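Local coordinates for protein catalase-3 (Neurospora crassa, PDB 4AJ9) that breaks down hydrogen peroxide to oxygen and water with a heme cofactor, probably protecting the fungal cell from its toxic effects, at residues A107-S112 with P167-T171; D153-K159 with H173-F179. One frame throughout, in Å; residues are numbered along the deposited sequence.

From the N terminus, the chain leaves strand 96-104, runs through the loop 107-112, forms strands 121-128 and 131-138, and enters helix 151-158, which 153-159 runs out of. The loop after that helix holds 167-171 and leads into helix 174-182, which 173-179 opens. Contact 1 closes a long loop of 54 residues, contact 2 a short one of 13, and the two cross, since 153-159 falls within the contact 1 loop while 173-179 lies beyond it. Contact 1 ties a loop of the antiparallel sheet to the connection between two helices; contact 2 pairs those helices. Lys159 NZ reaches Ala107 O at 2.7 Å, a probable hydrogen bond that links them. Both contacts touch the second subunit.

Contact 1. Residues A107-S112 with P167-T171; sequences AGSRGS and PQAAT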
loop_
_atom_site.group_PDB
_atom_site.type_symbol
_atom_site.label_atom_id
_atom_site.label_comp_id
_atom_site.label_asym_id
_atom_site.label_seq_id
_atom_site.Cartn_x
_atom_site.Cartn_y
_atom_site.Cartn_z
ATOM N N ALA C 107 19.577 12.327 9.892
ATOM C CA ALA C 107 19.928 10.910 9.924
ATOM C C ALA C 107 18.964 10.104 10.781
ATOM O O ALA C 107 18.602 8.981 10.433
ATOM C CB ALA C 107 21.357 10.730 10.426
ATOM N N GLY C 108 18.564 10.682 11.907
ATOM C CA GLY C 108 17.830 9.954 12.924
ATOM C C GLY C 108 16.411 9.598 12.529
ATOM O O GLY C 108 15.776 10.294 11.724
ATOM N N SER C 109 15.917 8.502 13.096
ATOM C CA SER C 109 14.524 8.098 12.915
ATOM C C SER C 109 13.595 8.977 13.745
ATOM O O SER C 109 14.050 9.821 14.508
ATOM C CB SER C 109 14.342 6.639 13.332
ATOM O OG SER C 109 14.875 5.769 12.353
ATOM N N ARG C 110 12.294 8.798 13.556
ATOM C CA ARG C 110 11.328 9.450 14.412
ATOM C C ARG C 110 11.655 9.003 15.819
ATOM O O ARG C 110 11.983 7.849 16.036
ATOM C CB ARG C 110 9.910 9.007 14.054
ATOM C CG ARG C 110 9.477 9.368 12.652
ATOM C CD ARG C 110 8.036 8.913 12.414
ATOM N NE ARG C 110 7.147 9.369 13.481
ATOM C CZ ARG C 110 6.300 8.582 14.140
ATOM N NH1 ARG C 110 6.211 7.290 13.838
ATOM N NH2 ARG C 110 5.534 9.088 15.098
ATOM N N GLY C 111 11.580 9.910 16.775
ATOM C CA GLY C 111 11.854 9.547 18.147
ATOM C C GLY C 111 13.292 9.773 18.565
ATOM O O GLY C 111 13.567 9.816 19.763
ATOM N N SER C 112 14.211 9.913 17.609
ATOM C CA SER C 112 15.589 10.240 17.987
ATOM C C SER C 112 15.643 11.657 18.548
ATOM O O SER C 112 14.656 12.371 18.502
ATOM C CB SER C 112 16.572 10.063 16.815
ATOM O OG SER C 112 16.221 10.878 15.714
ATOM N N PRO C 167 24.918 3.187 14.880
ATOM C CA PRO C 167 24.321 3.976 15.958
ATOM C C PRO C 167 23.202 4.889 15.460
ATOM O O PRO C 167 23.193 5.277 14.289
ATOM C CB PRO C 167 25.492 4.854 16.398
ATOM C CG PRO C 167 26.150 5.193 15.093
ATOM C CD PRO C 167 25.986 3.952 14.200
ATOM N N GLN C 168 22.294 5.242 16.365
ATOM C CA GLN C 168 21.167 6.117 16.078
ATOM C C GLN C 168 21.599 7.576 15.929
ATOM O O GLN C 168 22.343 8.101 16.768
ATOM C CB GLN C 168 20.153 6.025 17.228
ATOM C CG GLN C 168 18.879 6.827 17.010
ATOM C CD GLN C 168 18.148 6.429 15.737
ATOM O OE1 GLN C 168 17.498 7.262 15.099
ATOM N NE2 GLN C 168 18.250 5.146 15.357
ATOM N N ALA C 169 21.139 8.221 14.860
ATOM C CA ALA C 169 21.260 9.674 14.736
ATOM C C ALA C 169 22.689 10.148 14.983
ATOM O O ALA C 169 22.918 11.048 15.788
ATOM C CB ALA C 169 20.316 10.360 15.723
ATOM N N ALA C 170 23.652 9.551 14.299
ATOM C CA ALA C 170 25.039 9.919 14.552
ATOM C C ALA C 170 25.955 9.624 13.375
ATOM O O ALA C 170 25.835 8.594 12.719
ATOM C CB ALA C 170 25.532 9.211 15.791
ATOM N N THR C 171 26.873 10.543 13.110
ATOM C CA THR C 171 27.900 10.319 12.104
ATOM C C THR C 171 29.130 9.674 12.728
ATOM O O THR C 171 30.088 9.339 12.036
ATOM C CB THR C 171 28.299 11.623 11.416
ATOM O OG1 THR C 171 28.537 12.633 12.407
ATOM C CG2 THR C 171 27.192 12.091 10.475
HETATM O O HOH W 1 19.958 7.261 12.650
HETATM O O HOH W 2 17.470 5.164 12.299
#
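Gln168 reaches a type II beta turn, Ser109 to Ser112, in the loop between two strands of the catalase antiparallel sheet. Its CB starts the chain with CG anti to the backbone N (chi1 -176°), and a bend at chi2 brings the amide to the open end of the turn. CG lies 4.0 Å from Ser112 CB, and CD follows at 4.1 Å from the same atom. Beyond it, OE1 accepts a nearly straight hydrogen bond from Ser109 N at 2.8 Å, with Ser112 CB at 3.4 Å. The other amide branch, NE2, donates to water 2, which in turn donates to Ser109 OG; that hydroxyl is also bonded to Glu61. The amide is thus held by both ends, which fixes its flip. A leucine in place of this glutamine would probably leave Ser109 N without its acceptor and water 2 without its amide donor. Next along the chain, Ala169 CB rests 3.8 Å from Gly108 CA, where a side chain on the glycine would clash with it. Gln168 N bonds to Asp253 of the second subunit. Within the turn, Ser109 O accepts from Ser112 N and also from Ser112 OG, 2.7 Å away in the carbonyl plane.

Contact 2. Residues D153-K159 with H173-F179; sequences DLIHSVK and HDSAWDF
Phe179 and Leu154 cross at about a right angle where two neighbouring helices run roughly antiparallel; the axes of 153-158 and 174-179 approach to 7.9 Å, with 144° between their directions. With CG anti to the backbone N (chi1 -177°), the Phe179 ring reaches across to the other helix and presents a face to its backbone: Leu154 CA makes a CH-pi contact 3.9 Å from the ring centroid. Leu154 CD1 adds an apolar contact at CE2, while Asp153 CB meets CE1. The carboxylate of Asp153 leads away from this helix pair, to Lys50 of the second subunit. Nearer the middle, Ser157 fits against the root of the phenylalanine, its OG 3.2 Å from Phe179 CB; that hydroxyl is occupied by a bond to Leu154 O one turn back, so it packs here as a neighbour rather than as a polar partner.

The polar grip lies where 153-158 ends and 174-179 begins. Ser175 OG donates to Ser157 O at 2.7 Å, on a lone pair in the carbonyl plane. The imidazole of His173, the N-cap residue of its helix, gives its NE2 proton to Val158 O at 3.0 Å. The acceptor is almost in the ring plane, yet the donor stands well above the plane of the carbonyl. Two carbonyls at the C-terminal end of 153-158 are thereby bound by side chains from the start of the other helix. Water 3 adds a bridge from Ser175 OG to Lys159 O. Ala176 CB packs against Val158 CG2 at 4.3 Å.

The side chain of Leu154 comes within about 7 Å of a bound heme and rests on Phe143 and Phe144, Tyr397 of the third subunit packs on Ser157 and Ser175, and Trp177 on helix 174-182 is bonded to Glu467 of helix 454-468.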
loop_
_atom_site.group_PDB
_atom_site.type_symbol
_atom_site.label_atom_id
_atom_site.label_comp_id
_atom_site.label_asym_id
_atom_site.label_seq_id
_atom_site.Cartn_x
_atom_site.Cartn_y
_atom_site.Cartn_z
ATOM N N ASP C 153 24.100 6.505 -1.338
ATOM C CA ASP C 153 25.418 6.199 -0.784
ATOM C C ASP C 153 25.743 7.001 0.475
ATOM O O ASP C 153 26.074 6.433 1.513
ATOM C CB ASP C 153 26.506 6.407 -1.841
ATOM C CG ASP C 153 26.320 5.499 -3.039
ATOM O OD1 ASP C 153 26.421 4.268 -2.862
ATOM O OD2 ASP C 153 26.066 6.015 -4.148
ATOM N N LEU C 154 25.677 8.320 0.368
ATOM C CA LEU C 154 25.834 9.193 1.531
ATOM C C LEU C 154 24.935 8.773 2.690
ATOM O O LEU C 154 25.391 8.566 3.816
ATOM C CB LEU C 154 25.501 10.635 1.146
ATOM C CG LEU C 154 25.222 11.579 2.320
ATOM C CD1 LEU C 154 26.530 11.955 3.046
ATOM C CD2 LEU C 154 24.477 12.823 1.840
ATOM N N ILE C 155 23.642 8.673 2.415
ATOM C CA ILE C 155 22.675 8.402 3.473
ATOM C C ILE C 155 22.912 7.036 4.130
ATOM O O ILE C 155 22.918 6.922 5.369
ATOM C CB ILE C 155 21.251 8.509 2.946
ATOM C CG1 ILE C 155 20.984 9.938 2.448
ATOM C CG2 ILE C 155 20.260 8.100 4.036
ATOM C CD1 ILE C 155 21.252 11.024 3.511
ATOM N N HIS C 156 23.113 6.002 3.314
ATOM C CA HIS C 156 23.434 4.682 3.851
ATOM C C HIS C 156 24.646 4.711 4.792
ATOM O O HIS C 156 24.647 4.056 5.833
ATOM C CB HIS C 156 23.723 3.684 2.727
ATOM C CG HIS C 156 22.495 3.154 2.057
ATOM N ND1 HIS C 156 22.538 2.146 1.116
ATOM C CD2 HIS C 156 21.193 3.503 2.179
ATOM C CE1 HIS C 156 21.311 1.891 0.694
ATOM N NE2 HIS C 156 20.478 2.709 1.313
ATOM N N SER C 157 25.674 5.469 4.417
ATOM C CA SER C 157 26.917 5.480 5.179
ATOM C C SER C 157 26.733 6.188 6.520
ATOM O O SER C 157 27.359 5.818 7.523
ATOM C CB SER C 157 28.046 6.161 4.379
ATOM O OG SER C 157 27.999 7.582 4.498
ATOM N N VAL C 158 25.867 7.196 6.527
ATOM C CA VAL C 158 25.628 8.015 7.711
ATOM C C VAL C 158 24.596 7.392 8.669
ATOM O O VAL C 158 24.694 7.534 9.892
ATOM C CB VAL C 158 25.232 9.445 7.292
ATOM C CG1 VAL C 158 24.556 10.189 8.419
ATOM C CG2 VAL C 158 26.467 10.199 6.790
ATOM N N LYS C 159 23.627 6.679 8.114
ATOM C CA LYS C 159 22.618 5.989 8.926
ATOM C C LYS C 159 23.209 4.747 9.622
ATOM O O LYS C 159 24.347 4.351 9.346
ATOM C CB LYS C 159 21.359 5.698 8.093
ATOM C CG LYS C 159 20.337 6.830 8.169
ATOM C CD LYS C 159 19.185 6.665 7.189
ATOM C CE LYS C 159 18.196 7.836 7.259
ATOM N NZ LYS C 159 17.265 7.830 8.444
ATOM N N HIS C 173 30.652 6.968 13.458
ATOM C CA HIS C 173 30.930 5.548 13.263
ATOM C C HIS C 173 31.688 5.312 11.969
ATOM O O HIS C 173 31.724 6.176 11.095
ATOM C CB HIS C 173 29.649 4.711 13.287
ATOM C CG HIS C 173 28.591 5.191 12.342
ATOM N ND1 HIS C 173 28.220 4.481 11.219
ATOM C CD2 HIS C 173 27.808 6.297 12.366
ATOM C CE1 HIS C 173 27.257 5.133 10.587
ATOM N NE2 HIS C 173 26.990 6.239 11.260
ATOM N N ASP C 174 32.272 4.124 11.852
ATOM C CA ASP C 174 33.176 3.793 10.756
ATOM C C ASP C 174 32.663 4.155 9.366
ATOM O O ASP C 174 33.371 4.799 8.589
ATOM C CB ASP C 174 33.539 2.305 10.788
ATOM C CG ASP C 174 34.488 1.966 11.918
ATOM O OD1 ASP C 174 34.231 2.389 13.066
ATOM O OD2 ASP C 174 35.510 1.307 11.650
ATOM N N SER C 175 31.443 3.733 9.049
ATOM C CA SER C 175 30.974 3.822 7.676
ATOM C C SER C 175 30.849 5.276 7.232
ATOM O O SER C 175 31.125 5.607 6.075
ATOM C CB SER C 175 29.646 3.079 7.497
ATOM O OG SER C 175 28.635 3.607 8.328
ATOM N N ALA C 176 30.439 6.140 8.157
ATOM C CA ALA C 176 30.215 7.546 7.830
ATOM C C ALA C 176 31.534 8.196 7.431
ATOM O O ALA C 176 31.639 8.874 6.403
ATOM C CB ALA C 176 29.607 8.279 9.006
ATOM N N TRP C 177 32.539 7.998 8.271
ATOM C CA TRP C 177 33.846 8.617 8.053
ATOM C C TRP C 177 34.646 7.950 6.931
ATOM O O TRP C 177 35.479 8.598 6.293
ATOM C CB TRP C 177 34.621 8.683 9.372
ATOM C CG TRP C 177 34.043 9.717 10.268
ATOM C CD1 TRP C 177 32.924 9.597 11.061
ATOM C CD2 TRP C 177 34.504 11.062 10.422
ATOM N NE1 TRP C 177 32.678 10.791 11.710
ATOM C CE2 TRP C 177 33.635 11.702 11.337
ATOM C CE3 TRP C 177 35.576 11.788 9.886
ATOM C CZ2 TRP C 177 33.811 13.026 11.726
ATOM C CZ3 TRP C 177 35.747 13.104 10.275
ATOM C CH2 TRP C 177 34.876 13.705 11.192
ATOM N N ASP C 178 34.379 6.664 6.686
ATOM C CA ASP C 178 34.855 5.988 5.475
ATOM C C ASP C 178 34.326 6.743 4.255
ATOM O O ASP C 178 35.082 7.065 3.342
ATOM C CB ASP C 178 34.379 4.524 5.459
ATOM C CG ASP C 178 34.804 3.758 4.207
ATOM O OD1 ASP C 178 35.750 4.177 3.515
ATOM O OD2 ASP C 178 34.187 2.706 3.918
ATOM N N PHE C 179 33.027 7.037 4.247
ATOM C CA PHE C 179 32.436 7.767 3.126
ATOM C C PHE C 179 32.980 9.190 2.979
ATOM O O PHE C 179 33.296 9.620 1.876
ATOM C CB PHE C 179 30.905 7.811 3.207
ATOM C CG PHE C 179 30.267 8.488 2.020
ATOM C CD1 PHE C 179 30.058 7.789 0.840
ATOM C CD2 PHE C 179 29.901 9.825 2.077
ATOM C CE1 PHE C 179 29.484 8.405 -0.271
ATOM C CE2 PHE C 179 29.323 10.454 0.972
ATOM C CZ PHE C 179 29.115 9.737 -0.206
HETATM O O HOH W 3 26.172 2.273 8.073
#